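Local coordinates for protein putative alpha-L-fucosidase (PDB 3GZA) that probably acts as an alpha-L-fucosidase, a family 29 glycoside hydrolase that would cleave L-fucose from the ends of glycans, at residues G23-Y28 / F75-A80; G87-D92 / V166-T171; Y173-M178 / K201-C206. All coordinates share one frame; numbering follows the deposited sequence.

Interaction 1 (G23-Y28 / F75-A80); sequences GAVFHY and FAVLTA. With EDO (1,2-ethanediol), chain D.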
ATOM      1  N   GLY A  23      31.851  -5.756   7.928  1.00 25.18           N
ATOM      2  CA  GLY A  23      30.751  -4.814   7.758  1.00 24.48           C
ATOM      3  C   GLY A  23      29.592  -5.168   8.660  1.00 25.04           C
ATOM      4  O   GLY A  23      29.634  -6.182   9.346  1.00 25.46           O
ATOM      5  N   ALA A  24      28.553  -4.334   8.633  1.00 25.66           N
ATOM      6  CA  ALA A  24      27.362  -4.566   9.425  1.00 24.74           C
ATOM      7  C   ALA A  24      26.107  -4.448   8.579  1.00 24.90           C
ATOM      8  O   ALA A  24      26.038  -3.642   7.641  1.00 26.25           O
ATOM      9  CB  ALA A  24      27.275  -3.549  10.578  1.00 26.48           C
ATOM     10  N   VAL A  25      25.104  -5.242   8.919  1.00 25.15           N
ATOM     11  CA  VAL A  25      23.760  -5.119   8.328  1.00 25.54           C
ATOM     12  C   VAL A  25      22.796  -4.802   9.529  1.00 26.33           C
ATOM     13  O   VAL A  25      22.845  -5.412  10.606  1.00 25.58           O
ATOM     14  CB  VAL A  25      23.297  -6.340   7.506  1.00 26.26           C
ATOM     15  CG1 VAL A  25      23.205  -7.598   8.385  1.00 25.17           C
ATOM     16  CG2 VAL A  25      21.964  -6.012   6.780  1.00 26.63           C
ATOM     17  N   PHE A  26      21.938  -3.806   9.336  1.00 26.42           N
ATOM     18  CA  PHE A  26      20.966  -3.360  10.295  1.00 24.47           C
ATOM     19  C   PHE A  26      19.583  -3.725   9.781  1.00 25.30           C
ATOM     20  O   PHE A  26      19.201  -3.222   8.719  1.00 25.29           O
ATOM     21  CB  PHE A  26      21.028  -1.826  10.487  1.00 24.95           C
ATOM     22  CG  PHE A  26      22.329  -1.319  11.059  1.00 23.98           C
ATOM     23  CD1 PHE A  26      23.433  -1.121  10.224  1.00 24.56           C
ATOM     24  CD2 PHE A  26      22.470  -1.129  12.411  1.00 25.06           C
ATOM     25  CE1 PHE A  26      24.645  -0.673  10.794  1.00 25.18           C
ATOM     26  CE2 PHE A  26      23.635  -0.658  12.929  1.00 25.37           C
ATOM     27  CZ  PHE A  26      24.737  -0.443  12.108  1.00 25.77           C
ATOM     28  N   HIS A  27      18.907  -4.645  10.466  1.00 24.99           N
ATOM     29  CA  HIS A  27      17.542  -5.034  10.152  1.00 25.98           C
ATOM     30  C   HIS A  27      16.561  -4.192  10.968  1.00 26.30           C
ATOM     31  O   HIS A  27      16.710  -4.065  12.185  1.00 25.72           O
ATOM     32  CB  HIS A  27      17.303  -6.517  10.434  1.00 25.26           C
ATOM     33  CG  HIS A  27      17.941  -7.443   9.445  1.00 27.78           C
ATOM     34  ND1 HIS A  27      19.299  -7.710   9.410  1.00 26.05           N
ATOM     35  CD2 HIS A  27      17.392  -8.166   8.454  1.00 26.90           C
ATOM     36  CE1 HIS A  27      19.542  -8.565   8.426  1.00 28.65           C
ATOM     37  NE2 HIS A  27      18.398  -8.862   7.835  1.00 27.36           N
ATOM     38  N   TYR A  28      15.561  -3.603  10.303  1.00 25.71           N
ATOM     39  CA  TYR A  28      14.577  -2.775  10.956  1.00 25.20           C
ATOM     40  C   TYR A  28      13.309  -2.836  10.107  1.00 26.67           C
ATOM     41  O   TYR A  28      13.390  -2.684   8.884  1.00 26.17           O
ATOM     42  CB  TYR A  28      15.139  -1.362  11.059  1.00 25.51           C
ATOM     43  CG  TYR A  28      14.713  -0.506  12.231  1.00 27.20           C
ATOM     44  CD1 TYR A  28      14.799  -1.018  13.500  1.00 26.19           C
ATOM     45  CD2 TYR A  28      14.331   0.801  12.047  1.00 26.16           C
ATOM     46  CE1 TYR A  28      14.506  -0.232  14.591  1.00 25.54           C
ATOM     47  CE2 TYR A  28      14.016   1.593  13.122  1.00 25.80           C
ATOM     48  CZ  TYR A  28      14.154   1.080  14.374  1.00 27.33           C
ATOM     49  OH  TYR A  28      13.910   1.850  15.482  1.00 26.82           O
ATOM     50  N   PHE A  75      31.859  -1.046   6.170  1.00 25.09           N
ATOM     51  CA  PHE A  75      30.647  -0.789   5.398  1.00 25.45           C
ATOM     52  C   PHE A  75      29.472  -1.102   6.278  1.00 25.67           C
ATOM     53  O   PHE A  75      29.600  -1.849   7.272  1.00 25.78           O
ATOM     54  CB  PHE A  75      30.589  -1.569   4.083  1.00 25.44           C
ATOM     55  CG  PHE A  75      30.545  -3.042   4.254  1.00 24.14           C
ATOM     56  CD1 PHE A  75      31.726  -3.773   4.199  1.00 26.11           C
ATOM     57  CD2 PHE A  75      29.361  -3.731   4.295  1.00 26.54           C
ATOM     58  CE1 PHE A  75      31.714  -5.136   4.309  1.00 26.61           C
ATOM     59  CE2 PHE A  75      29.333  -5.091   4.399  1.00 28.32           C
ATOM     60  CZ  PHE A  75      30.533  -5.813   4.365  1.00 25.82           C
ATOM     61  N   ALA A  76      28.319  -0.519   5.957  1.00 25.54           N
ATOM     62  CA  ALA A  76      27.097  -0.721   6.782  1.00 25.06           C
ATOM     63  C   ALA A  76      25.917  -0.698   5.802  1.00 26.16           C
ATOM     64  O   ALA A  76      25.869   0.126   4.906  1.00 26.51           O
ATOM     65  CB  ALA A  76      26.945   0.369   7.878  1.00 25.65           C
ATOM     66  N   VAL A  77      25.009  -1.630   6.012  1.00 24.40           N
ATOM     67  CA  VAL A  77      23.850  -1.860   5.146  1.00 25.38           C
ATOM     68  C   VAL A  77      22.578  -1.784   5.962  1.00 26.21           C
ATOM     69  O   VAL A  77      22.511  -2.302   7.068  1.00 25.62           O
ATOM     70  CB  VAL A  77      23.993  -3.265   4.497  1.00 25.02           C
ATOM     71  CG1 VAL A  77      22.834  -3.602   3.537  1.00 26.96           C
ATOM     72  CG2 VAL A  77      25.355  -3.416   3.773  1.00 28.62           C
ATOM     73  N   LEU A  78      21.536  -1.168   5.397  1.00 25.94           N
ATOM     74  CA  LEU A  78      20.230  -1.075   6.019  1.00 25.83           C
ATOM     75  C   LEU A  78      19.151  -1.722   5.189  1.00 27.07           C
ATOM     76  O   LEU A  78      19.153  -1.594   3.981  1.00 25.30           O
ATOM     77  CB  LEU A  78      19.845   0.420   6.167  1.00 26.93           C
ATOM     78  CG  LEU A  78      18.443   0.720   6.692  1.00 26.19           C
ATOM     79  CD1 LEU A  78      18.185   0.139   8.111  1.00 27.30           C
ATOM     80  CD2 LEU A  78      18.095   2.255   6.671  1.00 26.26           C
ATOM     81  N   THR A  79      18.266  -2.473   5.844  1.00 25.67           N
ATOM     82  CA  THR A  79      17.108  -3.049   5.194  1.00 25.90           C
ATOM     83  C   THR A  79      16.106  -1.950   4.845  1.00 27.03           C
ATOM     84  O   THR A  79      15.339  -1.485   5.709  1.00 27.64           O
ATOM     85  CB  THR A  79      16.417  -4.100   6.066  1.00 26.59           C
ATOM     86  OG1 THR A  79      16.009  -3.482   7.286  1.00 26.41           O
ATOM     87  CG2 THR A  79      17.333  -5.279   6.392  1.00 26.80           C
ATOM     88  N   ALA A  80      16.097  -1.510   3.599  1.00 25.81           N
ATOM     89  CA  ALA A  80      15.109  -0.567   3.130  1.00 26.20           C
ATOM     90  C   ALA A  80      13.717  -1.163   3.140  1.00 26.29           C
ATOM     91  O   ALA A  80      12.744  -0.464   3.426  1.00 26.01           O
ATOM     92  CB  ALA A  80      15.463  -0.075   1.733  1.00 26.15           C
TER
HETATM   93  C1  EDO D 463      19.189 -11.927   7.171  1.00 25.66           C
HETATM   94  O1  EDO D 463      18.399 -11.115   6.295  1.00 18.41           O
HETATM   95  C2  EDO D 463      20.537 -11.990   6.528  1.00 25.04           C
HETATM   96  O2  EDO D 463      20.436 -12.827   5.394  1.00 26.73           O
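Val25 and Val77 are paired neighbours in adjacent parallel strands of the TIM-type barrel, 23-26 and 75-79, whose axes come within 4.6 Å and run 14° apart. Backbone bonds pass back and forth: Ala24 N to Phe75 O, Val77 N to Ala24 O, Phe26 N to Val77 O and Thr79 N to Phe26 O. Phe75 has CG between the backbone N and the carbonyl carbon (chi1 64°), and its ring covers Gly23 of the other strand, whose CA sits over the ring centre, 3.5 Å from the centroid, a CH-pi contact with no room for a CB on Gly23. Phe26 can be followed outward: CB lies 4.2 Å from Leu78 CD1, its own ring atom CD1 lies 3.5 Å from Val77 O at the edge, and CE1 reaches Ala76 CB at 3.9 Å. The side chains of Ala76 and Leu78 also pack on helix 110-121, while Gly23 and Val25 bond on to strand 312-317. Where the strands end, Thr79 OG1 accepts from Tyr28 N, and Thr79 CG2 lies over one face of the His27 imidazole, whose NE2 is hydrogen-bonded at 2.7 Å to O1 of a 1,2-ethanediol, probably from the crystallisation liquor.

Interaction 2 (G87-D92 / V166-T171); sequences GLWQSD and VTELCT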
ATOM      1  N   GLY A  87       8.551   0.304   3.513  1.00 23.96           N
ATOM      2  CA  GLY A  87       9.804   0.865   3.128  1.00 23.83           C
ATOM      3  C   GLY A  87      10.288   2.039   3.972  1.00 25.08           C
ATOM      4  O   GLY A  87       9.547   2.962   4.243  1.00 26.23           O
ATOM      5  N   LEU A  88      11.556   2.007   4.364  1.00 25.22           N
ATOM      6  CA  LEU A  88      12.164   3.010   5.244  1.00 25.27           C
ATOM      7  C   LEU A  88      12.720   4.236   4.517  1.00 25.53           C
ATOM      8  O   LEU A  88      13.729   4.818   4.926  1.00 25.45           O
ATOM      9  CB  LEU A  88      13.257   2.369   6.105  1.00 25.44           C
ATOM     10  CG  LEU A  88      12.808   1.173   6.957  1.00 26.34           C
ATOM     11  CD1 LEU A  88      14.008   0.763   7.853  1.00 27.49           C
ATOM     12  CD2 LEU A  88      11.588   1.529   7.793  1.00 26.53           C
ATOM     13  N   TRP A  89      12.034   4.699   3.476  1.00 25.08           N
ATOM     14  CA  TRP A  89      12.442   5.877   2.737  1.00 24.76           C
ATOM     15  C   TRP A  89      11.194   6.593   2.219  1.00 24.41           C
ATOM     16  O   TRP A  89      10.081   6.074   2.331  1.00 25.00           O
ATOM     17  CB  TRP A  89      13.454   5.552   1.613  1.00 26.38           C
ATOM     18  CG  TRP A  89      12.928   4.929   0.344  1.00 24.07           C
ATOM     19  CD1 TRP A  89      12.755   5.553  -0.852  1.00 24.45           C
ATOM     20  CD2 TRP A  89      12.528   3.558   0.131  1.00 23.52           C
ATOM     21  NE1 TRP A  89      12.318   4.659  -1.787  1.00 24.78           N
ATOM     22  CE2 TRP A  89      12.173   3.437  -1.213  1.00 25.41           C
ATOM     23  CE3 TRP A  89      12.515   2.415   0.924  1.00 24.23           C
ATOM     24  CZ2 TRP A  89      11.700   2.233  -1.751  1.00 25.20           C
ATOM     25  CZ3 TRP A  89      12.083   1.189   0.369  1.00 24.40           C
ATOM     26  CH2 TRP A  89      11.682   1.129  -0.953  1.00 25.87           C
ATOM     27  N   GLN A  90      11.434   7.757   1.611  1.00 25.19           N
ATOM     28  CA  GLN A  90      10.384   8.558   0.951  1.00 24.15           C
ATOM     29  C   GLN A  90      10.218   8.031  -0.481  1.00 24.06           C
ATOM     30  O   GLN A  90      10.805   8.555  -1.417  1.00 26.52           O
ATOM     31  CB  GLN A  90      10.774  10.012   0.914  1.00 24.80           C
ATOM     32  CG  GLN A  90      10.675  10.657   2.282  1.00 22.92           C
ATOM     33  CD  GLN A  90       9.235  10.966   2.721  1.00 24.42           C
ATOM     34  OE1 GLN A  90       8.482  11.631   2.005  1.00 25.37           O
ATOM     35  NE2 GLN A  90       8.869  10.481   3.903  1.00 23.49           N
ATOM     36  N   SER A  91       9.351   7.037  -0.648  1.00 24.43           N
ATOM     37  CA  SER A  91       9.170   6.458  -1.980  1.00 23.80           C
ATOM     38  C   SER A  91       7.962   7.069  -2.673  1.00 24.63           C
ATOM     39  O   SER A  91       7.008   7.468  -2.014  1.00 24.30           O
ATOM     40  CB  SER A  91       8.892   4.947  -1.885  1.00 24.63           C
ATOM     41  OG  SER A  91       8.742   4.350  -3.163  1.00 23.93           O
ATOM     42  N   ASP A  92       8.076   7.194  -3.990  1.00 23.14           N
ATOM     43  CA  ASP A  92       6.975   7.657  -4.840  1.00 23.65           C
ATOM     44  C   ASP A  92       6.285   6.516  -5.598  1.00 24.52           C
ATOM     45  O   ASP A  92       5.446   6.762  -6.477  1.00 23.58           O
ATOM     46  CB  ASP A  92       7.524   8.672  -5.813  1.00 24.77           C
ATOM     47  CG  ASP A  92       8.183   9.833  -5.095  1.00 26.69           C
ATOM     48  OD1 ASP A  92       7.512  10.429  -4.213  1.00 24.72           O
ATOM     49  OD2 ASP A  92       9.351  10.180  -5.435  1.00 27.56           O
ATOM     50  N   VAL A 166      14.038  -0.122  -6.716  1.00 25.44           N
ATOM     51  CA  VAL A 166      15.490  -0.240  -6.888  1.00 24.65           C
ATOM     52  C   VAL A 166      16.019   1.008  -7.542  1.00 25.40           C
ATOM     53  O   VAL A 166      17.059   1.511  -7.171  1.00 25.19           O
ATOM     54  CB  VAL A 166      15.842  -1.523  -7.636  1.00 25.18           C
ATOM     55  CG1 VAL A 166      17.340  -1.611  -8.023  1.00 26.22           C
ATOM     56  CG2 VAL A 166      15.465  -2.771  -6.813  1.00 24.57           C
ATOM     57  N   THR A 167      15.294   1.533  -8.504  1.00 23.78           N
ATOM     58  CA  THR A 167      15.758   2.745  -9.201  1.00 24.92           C
ATOM     59  C   THR A 167      15.834   3.912  -8.210  1.00 25.47           C
ATOM     60  O   THR A 167      16.820   4.681  -8.216  1.00 24.04           O
ATOM     61  CB  THR A 167      14.847   3.092 -10.392  1.00 26.31           C
ATOM     62  OG1 THR A 167      14.846   2.001 -11.318  1.00 24.87           O
ATOM     63  CG2 THR A 167      15.358   4.346 -11.159  1.00 25.74           C
ATOM     64  N   GLU A 168      14.818   4.070  -7.383  1.00 25.83           N
ATOM     65  CA  GLU A 168      14.850   5.170  -6.386  1.00 24.48           C
ATOM     66  C   GLU A 168      16.078   5.033  -5.511  1.00 24.85           C
ATOM     67  O   GLU A 168      16.794   6.024  -5.235  1.00 25.43           O
ATOM     68  CB  GLU A 168      13.585   5.165  -5.512  1.00 24.39           C
ATOM     69  CG  GLU A 168      12.330   5.566  -6.233  1.00 24.62           C
ATOM     70  CD  GLU A 168      11.092   5.578  -5.367  1.00 24.91           C
ATOM     71  OE1 GLU A 168      11.057   4.862  -4.356  1.00 24.92           O
ATOM     72  OE2 GLU A 168      10.126   6.303  -5.756  1.00 25.74           O
ATOM     73  N   LEU A 169      16.271   3.834  -4.977  1.00 23.79           N
ATOM     74  CA  LEU A 169      17.374   3.573  -4.046  1.00 25.27           C
ATOM     75  C   LEU A 169      18.740   3.727  -4.664  1.00 25.85           C
ATOM     76  O   LEU A 169      19.695   4.131  -3.979  1.00 24.85           O
ATOM     77  CB  LEU A 169      17.171   2.236  -3.356  1.00 25.74           C
ATOM     78  CG  LEU A 169      15.938   2.179  -2.434  1.00 25.32           C
ATOM     79  CD1 LEU A 169      15.454   0.742  -2.127  1.00 25.81           C
ATOM     80  CD2 LEU A 169      16.104   3.022  -1.110  1.00 26.05           C
ATOM     81  N   CYS A 170      18.827   3.486  -5.973  1.00 24.95           N
ATOM     82  CA  CYS A 170      20.114   3.602  -6.720  1.00 25.01           C
ATOM     83  C   CYS A 170      20.378   4.970  -7.299  1.00 24.80           C
ATOM     84  O   CYS A 170      21.455   5.191  -7.857  1.00 25.76           O
ATOM     85  CB  CYS A 170      20.184   2.571  -7.850  1.00 25.15           C
ATOM     86  SG  CYS A 170      20.374   0.850  -7.297  1.00 27.85           S
ATOM     87  N   THR A 171      19.403   5.882  -7.227  1.00 24.70           N
ATOM     88  CA  THR A 171      19.576   7.215  -7.818  1.00 24.12           C
ATOM     89  C   THR A 171      19.502   8.376  -6.843  1.00 24.30           C
ATOM     90  O   THR A 171      19.981   9.456  -7.183  1.00 25.13           O
ATOM     91  CB  THR A 171      18.561   7.483  -8.956  1.00 24.76           C
ATOM     92  OG1 THR A 171      17.212   7.349  -8.425  1.00 25.52           O
ATOM     93  CG2 THR A 171      18.800   6.456 -10.109  1.00 24.27           C
TER
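The irregular backbone of 87-92 passes the last turns of helix 148-171, coming nearest at Ser91 and Glu168, whose CA atoms are 7.3 Å apart. Glu168 carries the contact. Its CG is anti to the carbonyl carbon (chi1 -70°) and the chain is extended beyond it, which delivers the carboxylate to the loop, where three donors hold it. OE1 takes two of them: Ser91 OG at 2.7 Å on the syn lone pair, and Trp89 NE1 at 2.9 Å from above the carboxylate plane. The indole meets the acid edge-on, with OE1 close to the ring plane and the two flat groups 88° apart. OE2 receives Asp92 N at 2.8 Å on its syn side. Gripped through both oxygens, the carboxylate has little liberty to rotate about its last bond, and the donors would be expected to stabilise its negative charge. Asp92 brings a second carboxylate near, with OD2 4.0 Å from Glu168 OE2; a salt bridge from Arg172 to Asp92 OD2 probably eases the repulsion. Leu169 provides the apolar half. Its CD2 lies over the five-membered ring of Trp89, 3.9 Å from the centroid in a CH-pi contact, and CD1 reaches CH2 of the six-membered ring at 4.0 Å. The opposite face of the indole is met toward the rim by Ser91 CB, 3.2 Å above the plane. Leu169 and Trp89 both pack on Val111 of helix 110-121, and Leu169 also touches Ile127 and Ile129 of strand 124-129, so the contact joins the loop following strand 75-79 to the outer helical layer of the barrel.

Interaction 3 (Y173-M178 / K201-C206); sequences YGDLYM and KYQPNC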
ATOM      1  N   TYR A 173      20.446   8.339  -3.348  1.00 26.11           N
ATOM      2  CA  TYR A 173      21.180   8.166  -2.099  1.00 25.36           C
ATOM      3  C   TYR A 173      22.697   8.055  -2.255  1.00 25.12           C
ATOM      4  O   TYR A 173      23.366   7.553  -1.355  1.00 25.94           O
ATOM      5  CB  TYR A 173      20.609   6.971  -1.329  1.00 26.18           C
ATOM      6  CG  TYR A 173      19.148   7.185  -0.984  1.00 25.54           C
ATOM      7  CD1 TYR A 173      18.739   7.888   0.134  1.00 26.25           C
ATOM      8  CD2 TYR A 173      18.149   6.690  -1.829  1.00 28.53           C
ATOM      9  CE1 TYR A 173      17.385   8.112   0.392  1.00 24.67           C
ATOM     10  CE2 TYR A 173      16.820   6.906  -1.586  1.00 27.21           C
ATOM     11  CZ  TYR A 173      16.425   7.621  -0.455  1.00 25.98           C
ATOM     12  OH  TYR A 173      15.109   7.916  -0.224  1.00 26.11           O
ATOM     13  N   GLY A 174      23.209   8.590  -3.345  1.00 25.31           N
ATOM     14  CA  GLY A 174      24.655   8.556  -3.590  1.00 24.79           C
ATOM     15  C   GLY A 174      25.155   7.183  -4.010  1.00 25.17           C
ATOM     16  O   GLY A 174      24.389   6.266  -4.257  1.00 25.65           O
ATOM     17  N   ASP A 175      26.485   7.063  -4.087  1.00 25.80           N
ATOM     18  CA  ASP A 175      27.138   5.816  -4.522  1.00 26.42           C
ATOM     19  C   ASP A 175      27.131   4.796  -3.412  1.00 26.41           C
ATOM     20  O   ASP A 175      27.431   5.103  -2.253  1.00 26.18           O
ATOM     21  CB  ASP A 175      28.545   6.093  -5.021  1.00 27.46           C
ATOM     22  CG  ASP A 175      28.567   6.944  -6.293  1.00 31.72           C
ATOM     23  OD1 ASP A 175      27.511   7.103  -6.955  1.00 34.19           O
ATOM     24  OD2 ASP A 175      29.652   7.453  -6.669  1.00 38.59           O
ATOM     25  N   LEU A 176      26.730   3.572  -3.753  1.00 25.33           N
ATOM     26  CA  LEU A 176      26.513   2.519  -2.783  1.00 26.25           C
ATOM     27  C   LEU A 176      27.573   1.398  -2.864  1.00 25.27           C
ATOM     28  O   LEU A 176      28.156   1.121  -3.913  1.00 26.01           O
ATOM     29  CB  LEU A 176      25.154   1.871  -3.029  1.00 25.38           C
ATOM     30  CG  LEU A 176      23.958   2.829  -2.980  1.00 27.99           C
ATOM     31  CD1 LEU A 176      22.668   2.137  -3.407  1.00 28.94           C
ATOM     32  CD2 LEU A 176      23.860   3.468  -1.606  1.00 26.63           C
ATOM     33  N   TYR A 177      27.771   0.788  -1.711  1.00 25.15           N
ATOM     34  CA  TYR A 177      28.738  -0.283  -1.550  1.00 24.36           C
ATOM     35  C   TYR A 177      28.203  -1.566  -2.132  1.00 25.56           C
ATOM     36  O   TYR A 177      28.925  -2.267  -2.824  1.00 23.86           O
ATOM     37  CB  TYR A 177      29.048  -0.435  -0.052  1.00 24.99           C
ATOM     38  CG  TYR A 177      30.117  -1.459   0.237  1.00 25.31           C
ATOM     39  CD1 TYR A 177      31.457  -1.146   0.132  1.00 25.17           C
ATOM     40  CD2 TYR A 177      29.783  -2.741   0.712  1.00 25.70           C
ATOM     41  CE1 TYR A 177      32.453  -2.094   0.416  1.00 25.90           C
ATOM     42  CE2 TYR A 177      30.785  -3.685   0.951  1.00 23.92           C
ATOM     43  CZ  TYR A 177      32.111  -3.344   0.856  1.00 24.56           C
ATOM     44  OH  TYR A 177      33.085  -4.280   1.157  1.00 26.50           O
HETATM   45  N   MSE A 178      26.969  -1.889  -1.764  1.00 25.36           N
HETATM   46  CA  MSE A 178      26.308  -3.054  -2.312  1.00 25.12           C
HETATM   47  C   MSE A 178      24.816  -2.804  -2.309  1.00 26.21           C
HETATM   48  O   MSE A 178      24.319  -1.904  -1.586  1.00 25.83           O
HETATM   49  CB  MSE A 178      26.527  -4.300  -1.418  1.00 25.78           C
HETATM   50  CG  MSE A 178      25.891  -4.288  -0.083  1.00 24.26           C
HETATM   51 SE   MSE A 178      25.889  -5.963   0.820  0.75 25.25          SE
HETATM   52  CE  MSE A 178      27.772  -6.101   1.242  1.00 26.70           C
ATOM     53  N   LYS A 201      23.580   0.570 -14.574  1.00 26.22           N
ATOM     54  CA  LYS A 201      23.509   1.918 -15.098  1.00 25.45           C
ATOM     55  C   LYS A 201      23.784   2.975 -14.044  1.00 24.93           C
ATOM     56  O   LYS A 201      24.586   3.903 -14.271  1.00 25.33           O
ATOM     57  CB  LYS A 201      22.132   2.160 -15.689  1.00 25.99           C
ATOM     58  CG  LYS A 201      21.931   3.552 -16.251  1.00 28.13           C
ATOM     59  CD  LYS A 201      20.615   3.701 -16.938  1.00 31.58           C
ATOM     60  CE  LYS A 201      20.470   5.097 -17.565  1.00 37.34           C
ATOM     61  NZ  LYS A 201      19.152   5.231 -18.249  1.00 42.08           N
ATOM     62  N   TYR A 202      23.089   2.875 -12.931  1.00 25.50           N
ATOM     63  CA  TYR A 202      23.156   3.931 -11.919  1.00 25.83           C
ATOM     64  C   TYR A 202      24.202   3.738 -10.853  1.00 26.25           C
ATOM     65  O   TYR A 202      24.598   4.694 -10.223  1.00 26.93           O
ATOM     66  CB  TYR A 202      21.789   4.115 -11.291  1.00 25.73           C
ATOM     67  CG  TYR A 202      20.766   4.553 -12.298  1.00 26.29           C
ATOM     68  CD1 TYR A 202      20.855   5.802 -12.912  1.00 28.08           C
ATOM     69  CD2 TYR A 202      19.723   3.724 -12.658  1.00 27.71           C
ATOM     70  CE1 TYR A 202      19.906   6.204 -13.876  1.00 27.94           C
ATOM     71  CE2 TYR A 202      18.794   4.124 -13.611  1.00 27.80           C
ATOM     72  CZ  TYR A 202      18.896   5.353 -14.199  1.00 26.81           C
ATOM     73  OH  TYR A 202      17.947   5.716 -15.100  1.00 30.71           O
ATOM     74  N   GLN A 203      24.646   2.495 -10.677  1.00 26.25           N
ATOM     75  CA  GLN A 203      25.578   2.126  -9.636  1.00 25.75           C
ATOM     76  C   GLN A 203      26.659   1.185 -10.183  1.00 25.27           C
ATOM     77  O   GLN A 203      26.828   0.069  -9.651  1.00 25.13           O
ATOM     78  CB  GLN A 203      24.802   1.463  -8.506  1.00 25.62           C
ATOM     79  CG  GLN A 203      23.878   2.379  -7.712  1.00 25.06           C
ATOM     80  CD  GLN A 203      24.585   3.348  -6.830  1.00 26.35           C
ATOM     81  OE1 GLN A 203      25.696   3.091  -6.362  1.00 26.45           O
ATOM     82  NE2 GLN A 203      23.934   4.464  -6.551  1.00 24.73           N
ATOM     83  N   PRO A 204      27.410   1.627 -11.190  1.00 26.74           N
ATOM     84  CA  PRO A 204      28.396   0.772 -11.831  1.00 27.63           C
ATOM     85  C   PRO A 204      29.493   0.206 -10.915  1.00 28.49           C
ATOM     86  O   PRO A 204      30.096  -0.796 -11.281  1.00 30.38           O
ATOM     87  CB  PRO A 204      28.982   1.662 -12.946  1.00 27.44           C
ATOM     88  CG  PRO A 204      28.743   3.008 -12.451  1.00 28.36           C
ATOM     89  CD  PRO A 204      27.406   2.951 -11.824  1.00 27.04           C
ATOM     90  N   ASN A 205      29.769   0.808  -9.770  1.00 27.73           N
ATOM     91  CA  ASN A 205      30.796   0.267  -8.858  1.00 27.90           C
ATOM     92  C   ASN A 205      30.233  -0.391  -7.626  1.00 27.30           C
ATOM     93  O   ASN A 205      30.958  -0.743  -6.736  1.00 28.29           O
ATOM     94  CB  ASN A 205      31.737   1.368  -8.444  1.00 29.11           C
ATOM     95  CG  ASN A 205      32.522   1.877  -9.602  1.00 32.69           C
ATOM     96  OD1 ASN A 205      33.243   1.116 -10.263  1.00 38.22           O
ATOM     97  ND2 ASN A 205      32.368   3.148  -9.889  1.00 33.95           N
ATOM     98  N   CYS A 206      28.920  -0.576  -7.612  1.00 26.36           N
ATOM     99  CA  CYS A 206      28.217  -1.205  -6.513  1.00 25.80           C
ATOM    100  C   CYS A 206      28.192  -2.716  -6.628  1.00 26.10           C
ATOM    101  O   CYS A 206      27.954  -3.255  -7.692  1.00 25.89           O
ATOM    102  CB  CYS A 206      26.784  -0.638  -6.439  1.00 26.43           C
ATOM    103  SG  CYS A 206      25.713  -1.285  -5.145  1.00 26.62           S
TER
HETATM  104  O   HOH W   1      26.935   5.481  -8.950  1.00 24.23           O
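Leu176 lays its CB, CG and CD1 against the terminal amide of Gln203, CB lying 3.6 Å from OE1 and CD1 4.1 Å from NE2. The two belong to successive beta-alpha units of the TIM-type barrel: 173-178 leads from helix 148-171 into strand 178-181, while the segment 201-206 turns from helix 196-202 toward strand 207-209. Bent at chi2 (-71°), the Gln203 side chain offers both ends of its amide to one short run of backbone. OE1 accepts from Leu176 N at 2.8 Å, with the donor tilted 30° from the amide carbonyl plane, and NE2 donates to Gly174 O at 3.0 Å from above the plane of the Gly174 carbonyl. NE2 also donates to Cys170 O, which ties it to helix 148-171, and these bonds fix the turn of the amide. A leucine in place of Gln203 would probably leave Leu176 N, Gly174 O and Cys170 O without these mates and the 173-178 backbone less firmly fixed. Nearer the surface, a water bridges Asp175 OD1 and Tyr202 O, donating to both. A type I beta turn from Gln203 to Cys206, closed by Cys206 N on Gln203 O, brings the chain round to run beside Leu176 and selenomethionine Met178. There Cys206 SG, anti to its backbone N (chi1 180°), lies 3.8 Å from Leu176 CB and 3.3 Å from Met178 C.

From the N terminus, strand 22-26 opens the barrel, and interaction 1 closes a loop of 46 residues by pairing it with strand 75-79. The chain then passes directly into the loop of interaction 2, with Ala80 O probably hydrogen-bonded to Leu88 N. That contact spans helix 110-121 and strand 124-129 before closing on the end of helix 148-171. Interaction 3 follows at once, tying the entry to strand 178-181 to the exit of helix 196-202. The three are in series, neither nested nor crossed, yet they touch: Tyr173 OH packs on Trp89, and selenomethionine Met178 reaches Phe75 and Val77. Together they join barrel strands with the surrounding helices and connecting loops.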